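Cell cycle serine/threonine-protein kinase CDC5/MSD2 (Saccharomyces cerevisiae, PDB 6MF4) is a polo-like serine/threonine kinase required for the cell cycle and involved in mitotic exit, represented by its substrate-recognising polo-box domain. Local coordinates at residues A[227-232]-A[236-241]; A[209-212]-A[218-221]; A[253-256]-A[260-263]. All coordinates share one frame; numbering follows the deposited sequence.

Interaction 1. Residues A[227-232]-A[236-241]; sequences HKMAIS and KLVTYI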
ATOM      1  N   HIS A 227      -1.530  15.953  -1.172  1.00 33.34           N
ATOM      2  CA  HIS A 227      -0.974  15.354  -2.368  1.00 33.70           C
ATOM      3  C   HIS A 227      -0.563  13.943  -1.971  1.00 26.42           C
ATOM      4  O   HIS A 227       0.014  13.744  -0.901  1.00 26.86           O
ATOM      5  CB  HIS A 227       0.218  16.150  -2.914  1.00 32.82           C
ATOM      6  CG  HIS A 227      -0.110  17.566  -3.287  1.00 36.76           C
ATOM      7  ND1 HIS A 227      -0.913  17.883  -4.361  1.00 44.43           N
ATOM      8  CD2 HIS A 227       0.272  18.745  -2.738  1.00 42.89           C
ATOM      9  CE1 HIS A 227      -1.018  19.200  -4.455  1.00 43.41           C
ATOM     10  NE2 HIS A 227      -0.309  19.743  -3.483  1.00 37.37           N
ATOM     11  N   LYS A 228      -0.896  12.968  -2.808  1.00 29.00           N
ATOM     12  CA  LYS A 228      -0.509  11.589  -2.558  1.00 27.62           C
ATOM     13  C   LYS A 228       0.269  11.053  -3.733  1.00 25.97           C
ATOM     14  O   LYS A 228       0.034  11.431  -4.884  1.00 30.13           O
ATOM     15  CB  LYS A 228      -1.722  10.695  -2.312  1.00 29.43           C
ATOM     16  CG  LYS A 228      -2.782  11.283  -1.424  1.00 33.82           C
ATOM     17  CD  LYS A 228      -3.948  10.312  -1.306  1.00 37.57           C
ATOM     18  CE  LYS A 228      -5.180  10.978  -0.737  1.00 43.07           C
ATOM     19  NZ  LYS A 228      -4.835  12.012   0.261  1.00 40.35           N
ATOM     20  N   MET A 229       1.198  10.160  -3.432  1.00 24.00           N
ATOM     21  CA  MET A 229       1.986   9.509  -4.455  1.00 23.65           C
ATOM     22  C   MET A 229       2.059   8.025  -4.166  1.00 23.67           C
ATOM     23  O   MET A 229       2.216   7.616  -3.011  1.00 20.92           O
ATOM     24  CB  MET A 229       3.383  10.117  -4.522  1.00 27.93           C
ATOM     25  CG  MET A 229       3.398  11.519  -5.115  1.00 36.57           C
ATOM     26  SD  MET A 229       4.987  12.346  -4.926  1.00 48.11           S
ATOM     27  CE  MET A 229       6.113  11.089  -5.528  1.00 32.55           C
ATOM     28  N   ALA A 230       1.919   7.228  -5.218  1.00 19.20           N
ATOM     29  CA  ALA A 230       2.078   5.788  -5.115  1.00 21.70           C
ATOM     30  C   ALA A 230       3.208   5.333  -6.028  1.00 23.88           C
ATOM     31  O   ALA A 230       3.273   5.728  -7.190  1.00 23.20           O
ATOM     32  CB  ALA A 230       0.786   5.077  -5.465  1.00 19.99           C
ATOM     33  N   ILE A 231       4.100   4.512  -5.483  1.00 21.66           N
ATOM     34  CA  ILE A 231       5.207   3.936  -6.237  1.00 17.55           C
ATOM     35  C   ILE A 231       4.925   2.460  -6.504  1.00 21.63           C
ATOM     36  O   ILE A 231       4.669   1.694  -5.572  1.00 19.40           O
ATOM     37  CB  ILE A 231       6.540   4.074  -5.470  1.00 17.18           C
ATOM     38  CG1 ILE A 231       6.809   5.534  -5.085  1.00 21.47           C
ATOM     39  CG2 ILE A 231       7.692   3.515  -6.286  1.00 18.83           C
ATOM     40  CD1 ILE A 231       6.991   6.492  -6.268  1.00 23.70           C
ATOM     41  N   SER A 232       4.973   2.061  -7.772  1.00 19.05           N
ATOM     42  CA  SER A 232       4.689   0.679  -8.147  1.00 17.88           C
ATOM     43  C   SER A 232       5.667   0.157  -9.187  1.00 20.81           C
ATOM     44  O   SER A 232       6.523   0.889  -9.682  1.00 21.71           O
ATOM     45  CB  SER A 232       3.256   0.551  -8.675  1.00 18.81           C
ATOM     46  OG  SER A 232       3.054   1.356  -9.826  1.00 24.51           O
ATOM     47  N   LYS A 236       9.541   1.769 -10.621  1.00 20.41           N
ATOM     48  CA  LYS A 236       9.624   2.294 -11.985  1.00 22.84           C
ATOM     49  C   LYS A 236       8.470   3.226 -12.348  1.00 24.53           C
ATOM     50  O   LYS A 236       8.594   4.036 -13.264  1.00 19.42           O
ATOM     51  CB  LYS A 236       9.666   1.146 -12.992  1.00 28.57           C
ATOM     52  CG  LYS A 236      10.921   0.304 -12.920  1.00 28.44           C
ATOM     53  CD  LYS A 236      10.973  -0.662 -14.087  1.00 34.63           C
ATOM     54  CE  LYS A 236      11.522  -2.013 -13.679  1.00 44.96           C
ATOM     55  NZ  LYS A 236      10.646  -2.695 -12.686  1.00 50.70           N
ATOM     56  N   LEU A 237       7.352   3.102 -11.640  1.00 20.60           N
ATOM     57  CA  LEU A 237       6.169   3.912 -11.918  1.00 20.85           C
ATOM     58  C   LEU A 237       5.806   4.768 -10.718  1.00 23.71           C
ATOM     59  O   LEU A 237       5.885   4.310  -9.577  1.00 21.28           O
ATOM     60  CB  LEU A 237       4.974   3.032 -12.291  1.00 21.48           C
ATOM     61  CG  LEU A 237       5.051   2.226 -13.585  1.00 27.06           C
ATOM     62  CD1 LEU A 237       3.878   1.267 -13.652  1.00 29.13           C
ATOM     63  CD2 LEU A 237       5.064   3.144 -14.800  1.00 27.56           C
ATOM     64  N   VAL A 238       5.413   6.009 -10.983  1.00 18.60           N
ATOM     65  CA  VAL A 238       4.882   6.882  -9.950  1.00 20.22           C
ATOM     66  C   VAL A 238       3.475   7.308 -10.344  1.00 24.25           C
ATOM     67  O   VAL A 238       3.217   7.687 -11.490  1.00 22.04           O
ATOM     68  CB  VAL A 238       5.776   8.123  -9.714  1.00 23.77           C
ATOM     69  CG1 VAL A 238       6.020   8.883 -11.012  1.00 26.24           C
ATOM     70  CG2 VAL A 238       5.161   9.038  -8.654  1.00 26.13           C
ATOM     71  N   THR A 239       2.564   7.210  -9.386  1.00 22.13           N
ATOM     72  CA  THR A 239       1.185   7.614  -9.592  1.00 23.97           C
ATOM     73  C   THR A 239       0.926   8.810  -8.704  1.00 23.02           C
ATOM     74  O   THR A 239       1.089   8.741  -7.485  1.00 23.44           O
ATOM     75  CB  THR A 239       0.199   6.474  -9.269  1.00 19.91           C
ATOM     76  OG1 THR A 239       0.418   5.389 -10.175  1.00 21.54           O
ATOM     77  CG2 THR A 239      -1.246   6.945  -9.390  1.00 25.78           C
ATOM     78  N   TYR A 240       0.549   9.919  -9.324  1.00 22.11           N
ATOM     79  CA  TYR A 240       0.239  11.115  -8.577  1.00 24.13           C
ATOM     80  C   TYR A 240      -1.261  11.203  -8.391  1.00 30.03           C
ATOM     81  O   TYR A 240      -2.033  11.008  -9.330  1.00 29.83           O
ATOM     82  CB  TYR A 240       0.768  12.362  -9.279  1.00 34.39           C
ATOM     83  CG  TYR A 240       0.304  13.635  -8.614  1.00 39.71           C
ATOM     84  CD1 TYR A 240       0.949  14.127  -7.489  1.00 41.89           C
ATOM     85  CD2 TYR A 240      -0.787  14.335  -9.103  1.00 46.36           C
ATOM     86  CE1 TYR A 240       0.524  15.284  -6.874  1.00 38.40           C
ATOM     87  CE2 TYR A 240      -1.218  15.492  -8.496  1.00 51.15           C
ATOM     88  CZ  TYR A 240      -0.561  15.963  -7.384  1.00 49.91           C
ATOM     89  OH  TYR A 240      -1.001  17.119  -6.788  1.00 55.02           O
ATOM     90  N   ILE A 241      -1.659  11.483  -7.159  1.00 28.17           N
ATOM     91  CA  ILE A 241      -3.057  11.674  -6.823  1.00 31.56           C
ATOM     92  C   ILE A 241      -3.206  13.090  -6.279  1.00 36.79           C
ATOM     93  O   ILE A 241      -2.694  13.409  -5.209  1.00 36.04           O
ATOM     94  CB  ILE A 241      -3.538  10.647  -5.787  1.00 31.59           C
ATOM     95  CG1 ILE A 241      -3.226   9.219  -6.253  1.00 33.45           C
ATOM     96  CG2 ILE A 241      -5.024  10.813  -5.520  1.00 41.86           C
ATOM     97  CD1 ILE A 241      -2.856   8.277  -5.125  1.00 30.58           C
TER
HETATM   98  O   HOH W   1       2.392   3.938  -9.447  1.00 23.29           O

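Interaction 2. Residues A[209-212]-A[218-221]; sequences FVMF and TFQF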
ATOM      1  N   PHE A 209       4.288  12.421   6.526  1.00 24.38           N
ATOM      2  CA  PHE A 209       3.453  11.556   5.697  1.00 27.17           C
ATOM      3  C   PHE A 209       3.095  10.249   6.390  1.00 20.56           C
ATOM      4  O   PHE A 209       3.732   9.847   7.368  1.00 23.13           O
ATOM      5  CB  PHE A 209       4.154  11.252   4.361  1.00 20.40           C
ATOM      6  CG  PHE A 209       5.448  10.496   4.505  1.00 21.03           C
ATOM      7  CD1 PHE A 209       6.644  11.169   4.702  1.00 20.95           C
ATOM      8  CD2 PHE A 209       5.472   9.112   4.429  1.00 22.66           C
ATOM      9  CE1 PHE A 209       7.831  10.478   4.835  1.00 19.52           C
ATOM     10  CE2 PHE A 209       6.660   8.412   4.558  1.00 21.66           C
ATOM     11  CZ  PHE A 209       7.842   9.097   4.761  1.00 25.19           C
ATOM     12  N   VAL A 210       2.050   9.605   5.885  1.00 22.23           N
ATOM     13  CA  VAL A 210       1.751   8.232   6.258  1.00 19.93           C
ATOM     14  C   VAL A 210       2.096   7.335   5.070  1.00 18.14           C
ATOM     15  O   VAL A 210       1.848   7.680   3.913  1.00 19.22           O
ATOM     16  CB  VAL A 210       0.275   8.049   6.689  1.00 21.36           C
ATOM     17  CG1 VAL A 210      -0.675   8.529   5.612  1.00 25.13           C
ATOM     18  CG2 VAL A 210       0.000   6.600   7.046  1.00 18.56           C
ATOM     19  N   MET A 211       2.679   6.182   5.385  1.00 17.17           N
ATOM     20  CA  MET A 211       3.219   5.263   4.396  1.00 15.99           C
ATOM     21  C   MET A 211       2.471   3.938   4.450  1.00 16.86           C
ATOM     22  O   MET A 211       2.372   3.327   5.510  1.00 18.52           O
ATOM     23  CB  MET A 211       4.713   5.058   4.656  1.00 17.49           C
ATOM     24  CG  MET A 211       5.410   4.006   3.810  1.00 22.37           C
ATOM     25  SD  MET A 211       7.171   3.951   4.233  1.00 23.03           S
ATOM     26  CE  MET A 211       7.752   2.690   3.112  1.00 28.36           C
ATOM     27  N   PHE A 212       1.940   3.517   3.306  1.00 14.85           N
ATOM     28  CA  PHE A 212       1.214   2.255   3.190  1.00 17.13           C
ATOM     29  C   PHE A 212       1.995   1.278   2.324  1.00 17.37           C
ATOM     30  O   PHE A 212       2.439   1.622   1.227  1.00 18.00           O
ATOM     31  CB  PHE A 212      -0.180   2.469   2.593  1.00 15.25           C
ATOM     32  CG  PHE A 212      -1.045   3.421   3.372  1.00 14.04           C
ATOM     33  CD1 PHE A 212      -1.578   3.051   4.595  1.00 18.68           C
ATOM     34  CD2 PHE A 212      -1.337   4.679   2.874  1.00 22.02           C
ATOM     35  CE1 PHE A 212      -2.378   3.923   5.309  1.00 17.62           C
ATOM     36  CE2 PHE A 212      -2.143   5.553   3.584  1.00 22.84           C
ATOM     37  CZ  PHE A 212      -2.666   5.172   4.800  1.00 21.58           C
ATOM     38  N   THR A 218       3.129  -2.376  -4.007  1.00 23.07           N
ATOM     39  CA  THR A 218       2.911  -0.946  -4.177  1.00 20.17           C
ATOM     40  C   THR A 218       3.083  -0.214  -2.850  1.00 19.34           C
ATOM     41  O   THR A 218       2.663  -0.701  -1.798  1.00 20.48           O
ATOM     42  CB  THR A 218       1.510  -0.665  -4.758  1.00 21.30           C
ATOM     43  OG1 THR A 218       1.466  -1.119  -6.115  1.00 27.60           O
ATOM     44  CG2 THR A 218       1.170   0.824  -4.725  1.00 27.49           C
ATOM     45  N   PHE A 219       3.723   0.951  -2.914  1.00 17.80           N
ATOM     46  CA  PHE A 219       3.882   1.827  -1.759  1.00 15.61           C
ATOM     47  C   PHE A 219       3.111   3.110  -1.991  1.00 21.33           C
ATOM     48  O   PHE A 219       3.226   3.714  -3.054  1.00 22.65           O
ATOM     49  CB  PHE A 219       5.358   2.143  -1.510  1.00 17.49           C
ATOM     50  CG  PHE A 219       6.178   0.949  -1.114  1.00 18.96           C
ATOM     51  CD1 PHE A 219       6.715   0.108  -2.074  1.00 18.05           C
ATOM     52  CD2 PHE A 219       6.417   0.670   0.220  1.00 23.25           C
ATOM     53  CE1 PHE A 219       7.475  -0.986  -1.707  1.00 20.09           C
ATOM     54  CE2 PHE A 219       7.177  -0.425   0.590  1.00 23.41           C
ATOM     55  CZ  PHE A 219       7.703  -1.254  -0.374  1.00 18.07           C
ATOM     56  N   GLN A 220       2.323   3.521  -1.004  1.00 14.84           N
ATOM     57  CA  GLN A 220       1.577   4.767  -1.099  1.00 17.14           C
ATOM     58  C   GLN A 220       2.009   5.720   0.001  1.00 18.60           C
ATOM     59  O   GLN A 220       2.203   5.313   1.148  1.00 19.10           O
ATOM     60  CB  GLN A 220       0.074   4.511  -1.016  1.00 17.92           C
ATOM     61  CG  GLN A 220      -0.759   5.763  -1.175  1.00 17.48           C
ATOM     62  CD  GLN A 220      -2.239   5.458  -1.228  1.00 20.09           C
ATOM     63  OE1 GLN A 220      -2.643   4.377  -1.656  1.00 19.18           O
ATOM     64  NE2 GLN A 220      -3.055   6.404  -0.778  1.00 17.64           N
ATOM     65  N   PHE A 221       2.154   6.989  -0.366  1.00 15.35           N
ATOM     66  CA  PHE A 221       2.581   8.026   0.561  1.00 17.17           C
ATOM     67  C   PHE A 221       1.598   9.185   0.537  1.00 20.36           C
ATOM     68  O   PHE A 221       1.455   9.864  -0.482  1.00 20.17           O
ATOM     69  CB  PHE A 221       3.987   8.513   0.206  1.00 21.24           C
ATOM     70  CG  PHE A 221       5.010   7.415   0.152  1.00 20.53           C
ATOM     71  CD1 PHE A 221       5.151   6.639  -0.984  1.00 18.82           C
ATOM     72  CD2 PHE A 221       5.830   7.161   1.238  1.00 18.41           C
ATOM     73  CE1 PHE A 221       6.089   5.624  -1.036  1.00 16.81           C
ATOM     74  CE2 PHE A 221       6.769   6.151   1.188  1.00 19.88           C
ATOM     75  CZ  PHE A 221       6.897   5.383   0.051  1.00 17.30           C
TER

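Interaction 3. Residues A[253-256]-A[260-263]; sequences VEVL and EIPG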
ATOM      1  N   VAL A 253      11.213   7.874 -14.308  1.00 23.54           N
ATOM      2  CA  VAL A 253      12.325   8.523 -14.989  1.00 23.79           C
ATOM      3  C   VAL A 253      11.819   9.684 -15.850  1.00 26.30           C
ATOM      4  O   VAL A 253      12.504  10.691 -16.006  1.00 26.33           O
ATOM      5  CB  VAL A 253      13.124   7.514 -15.854  1.00 22.86           C
ATOM      6  CG1 VAL A 253      12.266   6.946 -16.977  1.00 25.83           C
ATOM      7  CG2 VAL A 253      14.390   8.168 -16.403  1.00 29.24           C
ATOM      8  N   GLU A 254      10.606   9.550 -16.379  1.00 24.19           N
ATOM      9  CA  GLU A 254       9.990  10.618 -17.161  1.00 26.98           C
ATOM     10  C   GLU A 254       9.674  11.839 -16.294  1.00 30.74           C
ATOM     11  O   GLU A 254       9.839  12.979 -16.731  1.00 29.45           O
ATOM     12  CB  GLU A 254       8.716  10.107 -17.839  1.00 34.33           C
ATOM     13  CG  GLU A 254       7.954  11.168 -18.626  1.00 54.96           C
ATOM     14  CD  GLU A 254       6.691  10.623 -19.275  1.00 55.24           C
ATOM     15  OE1 GLU A 254       5.727  11.401 -19.446  1.00 53.06           O
ATOM     16  OE2 GLU A 254       6.661   9.420 -19.617  1.00 51.25           O
ATOM     17  N   VAL A 255       9.220  11.600 -15.067  1.00 28.37           N
ATOM     18  CA  VAL A 255       8.924  12.687 -14.139  1.00 26.99           C
ATOM     19  C   VAL A 255      10.213  13.369 -13.701  1.00 28.42           C
ATOM     20  O   VAL A 255      10.254  14.587 -13.540  1.00 30.97           O
ATOM     21  CB  VAL A 255       8.150  12.181 -12.895  1.00 27.34           C
ATOM     22  CG1 VAL A 255       8.033  13.272 -11.833  1.00 26.39           C
ATOM     23  CG2 VAL A 255       6.769  11.693 -13.296  1.00 25.85           C
ATOM     24  N   LEU A 256      11.267  12.582 -13.511  1.00 26.20           N
ATOM     25  CA  LEU A 256      12.554  13.134 -13.110  1.00 27.57           C
ATOM     26  C   LEU A 256      13.102  14.049 -14.203  1.00 27.92           C
ATOM     27  O   LEU A 256      13.577  15.148 -13.918  1.00 34.16           O
ATOM     28  CB  LEU A 256      13.545  12.013 -12.793  1.00 26.00           C
ATOM     29  CG  LEU A 256      13.215  11.225 -11.521  1.00 24.04           C
ATOM     30  CD1 LEU A 256      14.069   9.973 -11.420  1.00 25.23           C
ATOM     31  CD2 LEU A 256      13.395  12.089 -10.287  1.00 28.55           C
ATOM     32  N   GLU A 260       9.132  17.702 -12.387  1.00 40.16           N
ATOM     33  CA  GLU A 260       7.975  17.840 -11.512  1.00 38.71           C
ATOM     34  C   GLU A 260       6.813  17.027 -12.058  1.00 35.37           C
ATOM     35  O   GLU A 260       6.875  16.526 -13.179  1.00 33.78           O
ATOM     36  CB  GLU A 260       7.585  19.312 -11.381  1.00 44.85           C
ATOM     37  CG  GLU A 260       7.753  20.104 -12.677  1.00 54.34           C
ATOM     38  CD  GLU A 260       7.291  21.547 -12.550  1.00 60.36           C
ATOM     39  OE1 GLU A 260       6.673  22.055 -13.510  1.00 51.85           O
ATOM     40  OE2 GLU A 260       7.563  22.179 -11.503  1.00 61.65           O
ATOM     41  N   ILE A 261       5.759  16.882 -11.262  1.00 31.75           N
ATOM     42  CA  ILE A 261       4.549  16.225 -11.735  1.00 31.08           C
ATOM     43  C   ILE A 261       3.897  17.127 -12.780  1.00 36.97           C
ATOM     44  O   ILE A 261       3.636  18.301 -12.503  1.00 35.23           O
ATOM     45  CB  ILE A 261       3.542  15.950 -10.593  1.00 31.64           C
ATOM     46  CG1 ILE A 261       4.183  15.118  -9.474  1.00 35.79           C
ATOM     47  CG2 ILE A 261       2.289  15.259 -11.137  1.00 32.73           C
ATOM     48  CD1 ILE A 261       4.496  13.671  -9.848  1.00 40.81           C
ATOM     49  N   PRO A 262       3.653  16.597 -13.992  1.00 30.61           N
ATOM     50  CA  PRO A 262       2.906  17.380 -14.981  1.00 36.88           C
ATOM     51  C   PRO A 262       1.544  17.834 -14.468  1.00 35.21           C
ATOM     52  O   PRO A 262       0.771  17.023 -13.951  1.00 33.52           O
ATOM     53  CB  PRO A 262       2.752  16.404 -16.151  1.00 38.92           C
ATOM     54  CG  PRO A 262       3.942  15.534 -16.053  1.00 35.83           C
ATOM     55  CD  PRO A 262       4.171  15.346 -14.577  1.00 37.13           C
ATOM     56  N   GLY A 263       1.270  19.128 -14.600  1.00 44.04           N
ATOM     57  CA  GLY A 263      -0.012  19.689 -14.214  1.00 42.31           C
ATOM     58  C   GLY A 263      -0.085  20.153 -12.770  1.00 41.74           C
ATOM     59  O   GLY A 263      -1.058  20.800 -12.379  1.00 40.71           O
TER

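Interaction 1. Residues A[227-232]-A[236-241]
His227 ND1 and Tyr240 OH share a short hydrogen bond of 2.5 Å; either atom could be the donor. The hydroxyl sits at the edge of the histidine ring, near its plane. The two rings meet rim to rim with planes 32° apart. A chi1 of 173° swings the tyrosine ring along the hairpin to reach His227.

The backbone polar groups are paired in a regular antiparallel ladder. Lys228 with Ile241, Ala230 with Thr239 and Ser232 with Leu237 each exchange two hydrogen bonds. In the middle rung Thr239 N gives to Ala230 O at 2.7 Å, and Ala230 N gives to Thr239 O at 2.8 Å. The last rung is longer, with Leu237 N to Ser232 O at 3.1 Å. Met229 and Ile231 bond outward to Phe221 and Phe219, while Val238 and Tyr240 bond to Tyr250 and Thr248.

Ala230 O accepts a second bond, from a water 3.0 Å away. That water also bonds Ser232 OG at 2.7 Å and Thr239 OG1 at 2.6 Å, so it ties both strands on the face of Ala230. Thr239 OG1 has a further partner in Thr249 OG1. Lys236 NZ is held by Asp233 O, within the turn.

The other face is mostly apolar beyond the Tyr240 hydroxyl. Val238 CG2 touches Met229 CE at 3.9 Å and also meets Ile231 CD1. Met229 packs on helix 269-283 and Val238 on helix 252-258. At the turn, Lys236 and Leu237 both stand opposite Ser232. The whole is a beta hairpin ending in a classic beta bulge, part of the antiparallel sheet of the second polo box.

Interaction 2. Residues A[209-212]-A[218-221]
Phe212 and Gln220 form an antiparallel hydrogen-bonded pair, Phe212 N to Gln220 O at 2.8 Å and Gln220 N to Phe212 O at 2.9 Å, next to the non-hydrogen-bonded pair Met211 and Phe221.

Met211 carries the apolar face. Its chain is fully extended, with CG anti to the backbone N (chi1 173°), and runs alongside Phe221 in the same direction. CG meets Phe221 CE2 at 3.7 Å. SD lies 5.0 Å from the centroid of the Phe221 ring, an oblique Met-aromatic contact. The methyl CE then reaches Phe219 CD2 at 3.8 Å, so one side chain spans two phenylalanines. An alanine in place of Met211 takes away the sulfur and methyl and is likely to leave a gap between Phe219 and Phe221.

Phe209 closes the row. Its CE2 comes to the edge of the Phe221 ring, near the ring plane, 3.6 Å from CD2. The two ring planes meet obliquely, 61° apart.

This is a beta hairpin of the second polo box, and the two faces have different roles. Helix 269-283 lies on the phenylalanine and methionine side, with Leu280 touching Met211 and Phe219. Helix 56-82 also packs on Phe219.

The face of Phe212 and Gln220 meets the first polo box. Phe212 CD2 lies 4.1 Å from Gln220 CB, and its ring makes an edge-to-face contact with Trp102. Gln220 OE1 accepts a hydrogen bond from Val99 N. Its amide nitrogen, NE2, is paired with Asn222 OD1.

Interaction 3. Residues A[253-256]-A[260-263]
Val255 lies over one face of the flat peptide group that joins Glu260 to Ile261. Its CG1 methyl is 3.7 Å from Glu260 O and 4.0 Å from Glu260 C, over the face of the peptide group and almost straight above its oxygen. No side chain of 253-256 comes to the edge of this group. The contact is therefore a methyl resting on a peptide face.

The branch that does the touching is set by the first torsion of Val255. With chi1 at 171°, CG1 is turned off the helix toward the returning chain. The same methyl meets Ile261 CD1 at 4.1 Å. Ile261 starts off pointing away from the helix, but its chain bends back at chi2 (-69°) and carries CD1 to the valine.

No hydrogen bond joins the two segments. Val255 O and Glu260 N stay 3.5 Å apart. The carboxylate of Glu260 leads away from the helix. The contact is small and made by van der Waals packing, a short helix meeting the chain that leaves it.

Helix 252-258 follows strand 247-251, and the loop at 260-263 leads on to helix 269-283. Val255 and Ile261 both pack on Phe269 of that later helix. Tyr250 of strand 247-251 touches Val255 and Pro262, while Leu256 turns from the loop to Ala76 and Tyr80 of helix 56-82.

Along the chain the three contacts come in series, and none nests in or crosses another. Interaction 2 comes first and closes the hairpin around 213-217. Strand 219-223 then turns into strand 228-232, its neighbour in the sheet, and interaction 1 closes the next hairpin around 233-235. The two hairpins thus lie edge to edge, 219-223 beside 228-232. Interaction 3 closes the short return after strand 247-251, around 257-259. It packs on interaction 1 through Val238 with Val255 and Tyr240 with Ile261, but does not touch interaction 2. Together they join the sheet of the second polo box to helix 252-258.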